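Local atomic coordinates of putative sugar ABC transporter (Yersinia enterocolitica subsp. enterocolitica 8081, PDB entry 5ULB), a protein that probably serves as the periplasmic sugar-binding component of an ABC transporter, holding 5-methylthioribose-like sugars such as its bound 5-Se-methyl-5-seleno-ribofuranose. Residues D207-Y221 against I232-L246. Numbering follows the deposited sequence.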
ATOM      1  N   ASP A 207       2.946  15.348  21.868  1.00 10.90           N
ATOM      2  CA  ASP A 207       2.151  16.237  21.011  1.00 12.32           C
ATOM      3  C   ASP A 207       1.468  15.570  19.832  1.00 11.05           C
ATOM      4  O   ASP A 207       0.331  15.936  19.462  1.00 11.45           O
ATOM      5  CB  ASP A 207       3.076  17.362  20.483  1.00 13.57           C
ATOM      6  CG  ASP A 207       3.657  18.192  21.618  1.00 14.68           C
ATOM      7  OD1 ASP A 207       2.823  18.700  22.368  1.00 20.75           O
ATOM      8  OD2 ASP A 207       4.903  18.202  21.812  1.00 17.15           O
ATOM      9  N   ALA A 208       2.161  14.578  19.195  1.00 10.67           N
ATOM     10  CA  ALA A 208       1.653  14.035  17.986  1.00  9.68           C
ATOM     11  C   ALA A 208       2.211  12.635  17.787  1.00  9.29           C
ATOM     12  O   ALA A 208       3.245  12.277  18.338  1.00 10.12           O
ATOM     13  CB  ALA A 208       1.970  14.971  16.787  1.00 11.36           C
ATOM     14  N   ILE A 209       1.529  11.903  16.878  1.00  8.95           N
ATOM     15  CA  ILE A 209       1.957  10.580  16.442  1.00  8.88           C
ATOM     16  C   ILE A 209       1.989  10.534  14.921  1.00  9.29           C
ATOM     17  O   ILE A 209       1.011  10.949  14.285  1.00 10.18           O
ATOM     18  CB  ILE A 209       1.052   9.471  17.060  1.00 10.16           C
ATOM     19  CG1 ILE A 209       1.093   9.528  18.553  1.00 11.21           C
ATOM     20  CG2 ILE A 209       1.372   8.119  16.481  1.00 11.02           C
ATOM     21  CD1 ILE A 209       0.137   8.572  19.246  1.00 12.66           C
ATOM     22  N   TRP A 210       3.095  10.023  14.384  1.00  9.21           N
ATOM     23  CA  TRP A 210       3.186   9.802  12.929  1.00  9.24           C
ATOM     24  C   TRP A 210       3.092   8.325  12.656  1.00  9.19           C
ATOM     25  O   TRP A 210       3.966   7.555  13.065  1.00 10.27           O
ATOM     26  CB  TRP A 210       4.488  10.343  12.397  1.00 10.78           C
ATOM     27  CG  TRP A 210       4.703  10.189  10.909  1.00 10.28           C
ATOM     28  CD1 TRP A 210       3.778  10.493   9.939  1.00 10.67           C
ATOM     29  CD2 TRP A 210       5.813   9.611  10.257  1.00  9.15           C
ATOM     30  NE1 TRP A 210       4.293  10.198   8.712  1.00 10.60           N
ATOM     31  CE2 TRP A 210       5.526   9.655   8.891  1.00  9.80           C
ATOM     32  CE3 TRP A 210       7.036   9.109  10.657  1.00  9.78           C
ATOM     33  CZ2 TRP A 210       6.435   9.189   7.912  1.00 10.53           C
ATOM     34  CZ3 TRP A 210       7.894   8.676   9.738  1.00 11.00           C
ATOM     35  CH2 TRP A 210       7.581   8.702   8.367  1.00  9.82           C
ATOM     36  N   GLY A 211       1.989   7.956  11.943  1.00  8.55           N
ATOM     37  CA  GLY A 211       1.813   6.556  11.610  1.00  9.70           C
ATOM     38  C   GLY A 211       2.159   6.306  10.145  1.00 10.56           C
ATOM     39  O   GLY A 211       1.561   6.855   9.224  1.00 10.60           O
ATOM     40  N   THR A 212       3.150   5.367   9.952  1.00  8.82           N
ATOM     41  CA  THR A 212       3.664   5.113   8.608  1.00  8.69           C
ATOM     42  C   THR A 212       2.885   4.096   7.823  1.00  9.59           C
ATOM     43  O   THR A 212       3.114   3.910   6.666  1.00 10.65           O
ATOM     44  CB  THR A 212       5.110   4.692   8.669  1.00 10.24           C
ATOM     45  OG1 THR A 212       5.250   3.434   9.336  1.00 10.15           O
ATOM     46  CG2 THR A 212       5.981   5.744   9.307  1.00 11.38           C
ATOM     47  N   TRP A 213       1.847   3.527   8.467  1.00  9.00           N
ATOM     48  CA  TRP A 213       0.940   2.566   7.851  1.00  8.45           C
ATOM     49  C   TRP A 213      -0.380   2.690   8.588  1.00  8.31           C
ATOM     50  O   TRP A 213      -0.369   2.750   9.815  1.00  9.84           O
ATOM     51  CB  TRP A 213       1.462   1.134   8.030  1.00 10.09           C
ATOM     52  CG  TRP A 213       0.653  -0.053   7.623  1.00  8.75           C
ATOM     53  CD1 TRP A 213      -0.315  -0.201   6.709  1.00  9.86           C
ATOM     54  CD2 TRP A 213       1.003  -1.396   8.060  1.00  9.69           C
ATOM     55  NE1 TRP A 213      -0.665  -1.573   6.583  1.00 10.42           N
ATOM     56  CE2 TRP A 213       0.147  -2.304   7.391  1.00  9.83           C
ATOM     57  CE3 TRP A 213       1.861  -1.872   9.041  1.00 10.97           C
ATOM     58  CZ2 TRP A 213       0.254  -3.684   7.650  1.00  9.99           C
ATOM     59  CZ3 TRP A 213       1.975  -3.252   9.248  1.00 11.99           C
ATOM     60  CH2 TRP A 213       1.129  -4.104   8.538  1.00 12.06           C
ATOM     61  N   ASP A 214      -1.483   2.749   7.901  1.00  8.44           N
ATOM     62  CA  ASP A 214      -2.739   3.022   8.596  1.00  8.64           C
ATOM     63  C   ASP A 214      -3.178   1.867   9.510  1.00  9.89           C
ATOM     64  O   ASP A 214      -3.977   2.108  10.423  1.00 10.59           O
ATOM     65  CB  ASP A 214      -3.896   3.448   7.713  1.00 10.19           C
ATOM     66  CG  ASP A 214      -4.389   2.442   6.674  1.00 10.38           C
ATOM     67  OD1 ASP A 214      -3.684   1.456   6.456  1.00 11.32           O
ATOM     68  OD2 ASP A 214      -5.523   2.750   6.145  1.00 14.26           O
ATOM     69  N   ALA A 215      -2.614   0.644   9.329  1.00  9.18           N
ATOM     70  CA  ALA A 215      -2.866  -0.387  10.337  1.00  9.52           C
ATOM     71  C   ALA A 215      -2.360   0.016  11.676  1.00  9.16           C
ATOM     72  O   ALA A 215      -2.994  -0.267  12.715  1.00 10.81           O
ATOM     73  CB  ALA A 215      -2.228  -1.714   9.874  1.00 10.53           C
ATOM     74  N   PHE A 216      -1.198   0.645  11.737  1.00  8.79           N
ATOM     75  CA  PHE A 216      -0.690   1.193  12.967  1.00  8.68           C
ATOM     76  C   PHE A 216      -1.551   2.351  13.450  1.00  9.01           C
ATOM     77  O   PHE A 216      -1.903   2.379  14.644  1.00  9.19           O
ATOM     78  CB  PHE A 216       0.768   1.697  12.805  1.00  9.30           C
ATOM     79  CG  PHE A 216       1.819   0.671  12.456  1.00  9.16           C
ATOM     80  CD1 PHE A 216       1.796  -0.618  12.955  1.00 10.18           C
ATOM     81  CD2 PHE A 216       2.909   1.007  11.640  1.00  9.91           C
ATOM     82  CE1 PHE A 216       2.821  -1.503  12.691  1.00 10.67           C
ATOM     83  CE2 PHE A 216       3.921   0.137  11.368  1.00 10.59           C
ATOM     84  CZ  PHE A 216       3.873  -1.117  11.903  1.00 11.55           C
ATOM     85  N   THR A 217      -1.883   3.283  12.595  1.00  8.32           N
ATOM     86  CA  THR A 217      -2.602   4.454  13.015  1.00  8.96           C
ATOM     87  C   THR A 217      -3.974   4.070  13.560  1.00  9.01           C
ATOM     88  O   THR A 217      -4.410   4.678  14.537  1.00  9.78           O
ATOM     89  CB  THR A 217      -2.754   5.416  11.847  1.00  9.37           C
ATOM     90  OG1 THR A 217      -1.461   5.577  11.234  1.00 10.40           O
ATOM     91  CG2 THR A 217      -3.268   6.769  12.306  1.00 11.60           C
ATOM     92  N   GLN A 218      -4.623   3.047  12.979  1.00  8.47           N
ATOM     93  CA  GLN A 218      -5.885   2.609  13.538  1.00  8.49           C
ATOM     94  C   GLN A 218      -5.735   2.168  14.978  1.00  8.53           C
ATOM     95  O   GLN A 218      -6.640   2.435  15.821  1.00 10.83           O
ATOM     96  CB  GLN A 218      -6.431   1.476  12.677  1.00 10.39           C
ATOM     97  CG  GLN A 218      -6.969   1.886  11.326  1.00 10.37           C
ATOM     98  CD  GLN A 218      -7.066   0.756  10.318  1.00 12.47           C
ATOM     99  OE1 GLN A 218      -6.769  -0.442  10.650  1.00 14.43           O
ATOM    100  NE2 GLN A 218      -7.425   1.092   9.094  1.00 15.90           N
ATOM    101  N   GLY A 219      -4.677   1.418  15.259  1.00  9.41           N
ATOM    102  CA  GLY A 219      -4.488   1.008  16.645  1.00  9.59           C
ATOM    103  C   GLY A 219      -4.178   2.145  17.555  1.00  8.77           C
ATOM    104  O   GLY A 219      -4.628   2.245  18.737  1.00  9.70           O
ATOM    105  N   ALA A 220      -3.308   3.094  17.096  1.00  9.75           N
ATOM    106  CA  ALA A 220      -3.058   4.294  17.929  1.00  8.78           C
ATOM    107  C   ALA A 220      -4.305   5.063  18.182  1.00  9.82           C
ATOM    108  O   ALA A 220      -4.473   5.560  19.299  1.00  9.91           O
ATOM    109  CB  ALA A 220      -2.027   5.150  17.255  1.00  9.97           C
ATOM    110  N   TYR A 221      -5.148   5.215  17.203  1.00  9.32           N
ATOM    111  CA  TYR A 221      -6.418   5.911  17.348  1.00  9.31           C
ATOM    112  C   TYR A 221      -7.281   5.321  18.486  1.00 10.10           C
ATOM    113  O   TYR A 221      -7.789   5.997  19.355  1.00 10.06           O
ATOM    114  CB  TYR A 221      -7.194   5.915  16.039  1.00 10.68           C
ATOM    115  CG  TYR A 221      -8.503   6.637  16.112  1.00 10.91           C
ATOM    116  CD1 TYR A 221      -9.677   5.992  16.593  1.00 13.33           C
ATOM    117  CD2 TYR A 221      -8.628   7.964  15.790  1.00 12.76           C
ATOM    118  CE1 TYR A 221     -10.854   6.631  16.758  1.00 16.93           C
ATOM    119  CE2 TYR A 221      -9.856   8.601  15.890  1.00 15.39           C
ATOM    120  CZ  TYR A 221     -10.972   7.945  16.401  1.00 14.92           C
ATOM    121  OH  TYR A 221     -12.102   8.624  16.540  1.00 20.82           O
ATOM    122  N   ILE A 232      -3.610  14.439  21.613  1.00 10.98           N
ATOM    123  CA  ILE A 232      -2.516  14.048  20.691  1.00 10.37           C
ATOM    124  C   ILE A 232      -3.056  13.949  19.343  1.00 11.59           C
ATOM    125  O   ILE A 232      -4.018  13.267  19.072  1.00 13.41           O
ATOM    126  CB  ILE A 232      -1.910  12.702  21.186  1.00 10.58           C
ATOM    127  CG1 ILE A 232      -1.375  12.825  22.591  1.00 11.08           C
ATOM    128  CG2 ILE A 232      -0.910  12.204  20.186  1.00 11.05           C
ATOM    129  CD1 ILE A 232      -0.948  11.474  23.210  1.00 12.20           C
ATOM    130  N   LYS A 233      -2.372  14.583  18.351  1.00 11.07           N
ATOM    131  CA  LYS A 233      -2.808  14.570  16.972  1.00 11.33           C
ATOM    132  C   LYS A 233      -2.128  13.490  16.134  1.00 11.12           C
ATOM    133  O   LYS A 233      -0.946  13.236  16.324  1.00 11.65           O
ATOM    134  CB  LYS A 233      -2.600  15.975  16.367  1.00 14.64           C
ATOM    135  CG  LYS A 233      -3.428  17.046  17.102  1.00 16.54           C
ATOM    136  CD  LYS A 233      -4.901  16.637  17.420  1.00 26.83           C
ATOM    137  CE  LYS A 233      -5.679  17.680  18.235  1.00 38.18           C
ATOM    138  NZ  LYS A 233      -6.935  17.143  18.956  1.00 40.74           N
ATOM    139  N   LEU A 234      -2.894  12.884  15.238  1.00 10.24           N
ATOM    140  CA  LEU A 234      -2.421  11.793  14.424  1.00 10.71           C
ATOM    141  C   LEU A 234      -2.253  12.185  12.929  1.00  9.56           C
ATOM    142  O   LEU A 234      -3.166  12.822  12.373  1.00 11.01           O
ATOM    143  CB  LEU A 234      -3.369  10.571  14.362  1.00 15.11           C
ATOM    144  CG  LEU A 234      -3.700   9.859  15.558  1.00 16.49           C
ATOM    145  CD1 LEU A 234      -4.836   8.846  15.342  1.00 16.59           C
ATOM    146  CD2 LEU A 234      -2.438   9.148  16.060  1.00 22.13           C
ATOM    147  N   TYR A 235      -1.132  11.786  12.353  1.00  9.32           N
ATOM    148  CA  TYR A 235      -0.802  12.065  10.945  1.00  9.21           C
ATOM    149  C   TYR A 235      -0.417  10.733  10.358  1.00  8.64           C
ATOM    150  O   TYR A 235       0.501  10.095  10.833  1.00 11.91           O
ATOM    151  CB  TYR A 235       0.375  13.046  10.919  1.00 10.71           C
ATOM    152  CG  TYR A 235       0.068  14.390  11.543  1.00 10.41           C
ATOM    153  CD1 TYR A 235       0.072  14.547  12.906  1.00 10.99           C
ATOM    154  CD2 TYR A 235      -0.336  15.478  10.780  1.00 11.11           C
ATOM    155  CE1 TYR A 235      -0.285  15.758  13.488  1.00 14.10           C
ATOM    156  CE2 TYR A 235      -0.697  16.671  11.339  1.00 13.33           C
ATOM    157  CZ  TYR A 235      -0.639  16.800  12.689  1.00 14.74           C
ATOM    158  OH  TYR A 235      -1.030  17.967  13.285  1.00 19.03           O
ATOM    159  N   SER A 236      -1.111  10.334   9.259  1.00  9.06           N
ATOM    160  CA  SER A 236      -0.914   9.002   8.692  1.00  8.84           C
ATOM    161  C   SER A 236      -0.606   8.993   7.227  1.00  9.54           C
ATOM    162  O   SER A 236      -1.009   9.843   6.445  1.00  9.77           O
ATOM    163  CB  SER A 236      -2.236   8.186   8.976  1.00 10.51           C
ATOM    164  OG  SER A 236      -2.045   6.777   8.839  1.00 11.48           O
ATOM    165  N   ILE A 237      -0.033   7.858   6.850  1.00  8.70           N
ATOM    166  CA  ILE A 237       0.038   7.346   5.481  1.00  8.75           C
ATOM    167  C   ILE A 237      -1.055   6.274   5.319  1.00  8.62           C
ATOM    168  O   ILE A 237      -1.406   5.582   6.324  1.00 10.45           O
ATOM    169  CB  ILE A 237       1.446   6.821   5.214  1.00  8.74           C
ATOM    170  CG1 ILE A 237       2.459   8.014   5.253  1.00  9.78           C
ATOM    171  CG2 ILE A 237       1.551   6.096   3.884  1.00 10.19           C
ATOM    172  CD1 ILE A 237       3.892   7.661   5.201  1.00 10.74           C
ATOM    173  N   ASP A 238      -1.571   6.170   4.142  1.00  8.98           N
ATOM    174  CA  ASP A 238      -2.592   5.218   3.717  1.00  9.24           C
ATOM    175  C   ASP A 238      -4.030   5.631   3.989  1.00  9.56           C
ATOM    176  O   ASP A 238      -4.242   6.482   4.840  1.00 12.00           O
ATOM    177  CB  ASP A 238      -2.402   3.774   4.205  1.00  9.63           C
ATOM    178  CG  ASP A 238      -1.059   3.190   3.975  1.00  9.51           C
ATOM    179  OD1 ASP A 238      -0.506   3.347   2.834  1.00 11.00           O
ATOM    180  OD2 ASP A 238      -0.526   2.516   4.933  1.00 11.69           O
ATOM    181  N   ILE A 239      -4.981   5.007   3.307  1.00  9.53           N
ATOM    182  CA  ILE A 239      -6.372   5.253   3.590  1.00  9.92           C
ATOM    183  C   ILE A 239      -7.149   3.976   3.411  1.00 10.58           C
ATOM    184  O   ILE A 239      -6.758   3.049   2.714  1.00 11.46           O
ATOM    185  CB  ILE A 239      -6.980   6.336   2.609  1.00 11.61           C
ATOM    186  CG1 ILE A 239      -8.242   6.985   3.101  1.00 13.30           C
ATOM    187  CG2 ILE A 239      -7.108   5.821   1.190  1.00 13.65           C
ATOM    188  CD1 ILE A 239      -8.057   7.766   4.382  1.00 14.18           C
ATOM    189  N   SER A 240      -8.287   3.888   4.099  1.00  9.23           N
ATOM    190  CA  SER A 240      -9.194   2.769   4.066  1.00 10.61           C
ATOM    191  C   SER A 240     -10.550   3.285   4.508  1.00 11.07           C
ATOM    192  O   SER A 240     -10.659   4.384   5.076  1.00 11.42           O
ATOM    193  CB  SER A 240      -8.676   1.597   4.966  1.00 11.55           C
ATOM    194  OG  SER A 240      -8.833   1.986   6.315  1.00 15.97           O
ATOM    195  N   ASN A 241     -11.602   2.459   4.371  1.00 11.38           N
ATOM    196  CA  ASN A 241     -12.919   2.878   4.794  1.00 12.84           C
ATOM    197  C   ASN A 241     -12.905   3.181   6.266  1.00 12.90           C
ATOM    198  O   ASN A 241     -13.550   4.180   6.691  1.00 14.26           O
ATOM    199  CB  ASN A 241     -13.958   1.814   4.488  1.00 14.89           C
ATOM    200  CG  ASN A 241     -14.237   1.632   3.023  1.00 16.92           C
ATOM    201  OD1 ASN A 241     -13.888   2.474   2.141  1.00 20.61           O
ATOM    202  ND2 ASN A 241     -14.914   0.510   2.715  1.00 22.90           N
ATOM    203  N   GLN A 242     -12.284   2.369   7.084  1.00 12.03           N
ATOM    204  CA  GLN A 242     -12.199   2.602   8.522  0.53 13.72           C
ATOM    205  C   GLN A 242     -11.611   3.962   8.841  1.00 12.41           C
ATOM    206  O   GLN A 242     -12.133   4.692   9.651  1.00 13.61           O
ATOM    207  CB  GLN A 242     -11.393   1.474   9.223  0.53 17.53           C
ATOM    208  CG  GLN A 242     -11.329   1.626  10.749  0.53 21.71           C
ATOM    209  CD  GLN A 242     -10.449   0.602  11.526  0.53 23.91           C
ATOM    210  OE1 GLN A 242      -9.952  -0.324  10.944  0.53 30.39           O
ATOM    211  NE2 GLN A 242     -10.275   0.798  12.812  0.53 21.04           N
ATOM    212  N   ASP A 243     -10.522   4.293   8.175  1.00 12.48           N
ATOM    213  CA  ASP A 243      -9.853   5.571   8.521  1.00 11.54           C
ATOM    214  C   ASP A 243     -10.775   6.732   8.269  1.00 10.63           C
ATOM    215  O   ASP A 243     -10.769   7.710   9.021  1.00 12.20           O
ATOM    216  CB  ASP A 243      -8.564   5.775   7.613  1.00 11.37           C
ATOM    217  CG  ASP A 243      -7.604   4.718   7.653  1.00 12.82           C
ATOM    218  OD1 ASP A 243      -7.591   3.832   8.516  1.00 13.87           O
ATOM    219  OD2 ASP A 243      -6.716   4.720   6.710  1.00 14.99           O
ATOM    220  N   LEU A 244     -11.497   6.687   7.130  1.00 11.57           N
ATOM    221  CA  LEU A 244     -12.455   7.768   6.833  1.00 10.80           C
ATOM    222  C   LEU A 244     -13.494   7.894   7.927  1.00 12.36           C
ATOM    223  O   LEU A 244     -13.884   9.025   8.300  1.00 13.80           O
ATOM    224  CB  LEU A 244     -13.063   7.530   5.487  1.00 12.60           C
ATOM    225  CG  LEU A 244     -12.056   7.528   4.318  1.00 12.05           C
ATOM    226  CD1 LEU A 244     -12.689   7.008   3.076  1.00 13.94           C
ATOM    227  CD2 LEU A 244     -11.473   8.963   4.060  1.00 14.30           C
ATOM    228  N   GLN A 245     -14.041   6.796   8.407  1.00 13.03           N
ATOM    229  CA  GLN A 245     -14.970   6.847   9.567  1.00 14.01           C
ATOM    230  C   GLN A 245     -14.290   7.422  10.822  1.00 14.06           C
ATOM    231  O   GLN A 245     -14.888   8.220  11.518  1.00 14.78           O
ATOM    232  CB  GLN A 245     -15.542   5.443   9.845  1.00 16.61           C
ATOM    233  CG  GLN A 245     -16.497   4.862   8.796  1.00 22.42           C
ATOM    234  CD  GLN A 245     -17.856   5.593   8.749  1.00 27.54           C
ATOM    235  OE1 GLN A 245     -17.974   6.706   8.175  1.00 29.68           O
ATOM    236  NE2 GLN A 245     -18.883   5.046   9.450  1.00 33.76           N
ATOM    237  N   LEU A 246     -13.078   6.983  11.068  1.00 13.91           N
ATOM    238  CA  LEU A 246     -12.387   7.491  12.283  1.00 13.50           C
ATOM    239  C   LEU A 246     -12.124   8.999  12.182  1.00 12.56           C
ATOM    240  O   LEU A 246     -12.229   9.647  13.194  1.00 14.79           O
ATOM    241  CB  LEU A 246     -11.140   6.725  12.573  1.00 14.17           C
ATOM    242  CG  LEU A 246     -11.352   5.201  12.805  1.00 14.22           C
ATOM    243  CD1 LEU A 246     -10.006   4.519  12.971  1.00 15.80           C
ATOM    244  CD2 LEU A 246     -12.294   4.867  13.875  1.00 17.00           C
TER
HETATM  245  O   HOH W   1      -4.777   1.232   3.518  1.00 12.40           O
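Leu234 packs between strand 208-211 and the helix that follows it: CD2 lies 3.6 Å from Ile209 CB, while CD1 meets Tyr221 CB (3.8 Å). A branched aliphatic chain suits this place, since its two methyls serve strand and helix at once. Alongside, strands 208-211 and 233-237 run parallel, joined by alternating backbone bonds such as Gly211 N to Tyr235 O (2.8 Å). Gly211 matters because a CB there would collide with Thr217 OG1; without one, helix 214-221 settles close enough for that hydroxyl to pair with Ser236 OG at 2.7 Å. Swung to the side of its own carbonyl carbon (chi1 -163°), Ser236 OG comes near the next carbonyl and gives its proton to Ile237 O, so both small polar groups are satisfied in a buried layer. This is a beta-alpha-beta unit of the periplasmic binding protein fold, a right-handed crossover in which the helix returns over the sheet.

Where the strands end, the contact turns polar. Asp238 OD2 accepts Asp214 N through its anti lone pair (3.1 Å), tying the first turn of helix 214-221 to the loop beside the sugar. The same oxygen approaches the edge of the Trp213 ring, 3.3 Å from CD1, with carboxylate and ring planes nearly perpendicular. A water in this buried polar end bonds to Ile239 O and weakly to Asp214 OD2. Farther out the packing is looser: the axis of helix 241-246 lies 10.6 Å from that of helix 214-221, Gln242 is partly exposed, and longer side chains bridge the gap. Gln218 NE2 donates to Asp243 OD1 (2.8 Å, 165° at the hydrogen), and Leu246 CB sits over the centre of the Tyr221 ring in a CH-pi contact.

With its OD2 engaged by Asp214 N, Asp238 probably has a fixed rotation that leaves OD1 turned to the bound sugar, which comes within about 3 Å of the Asp238 side chain (nearest atoms).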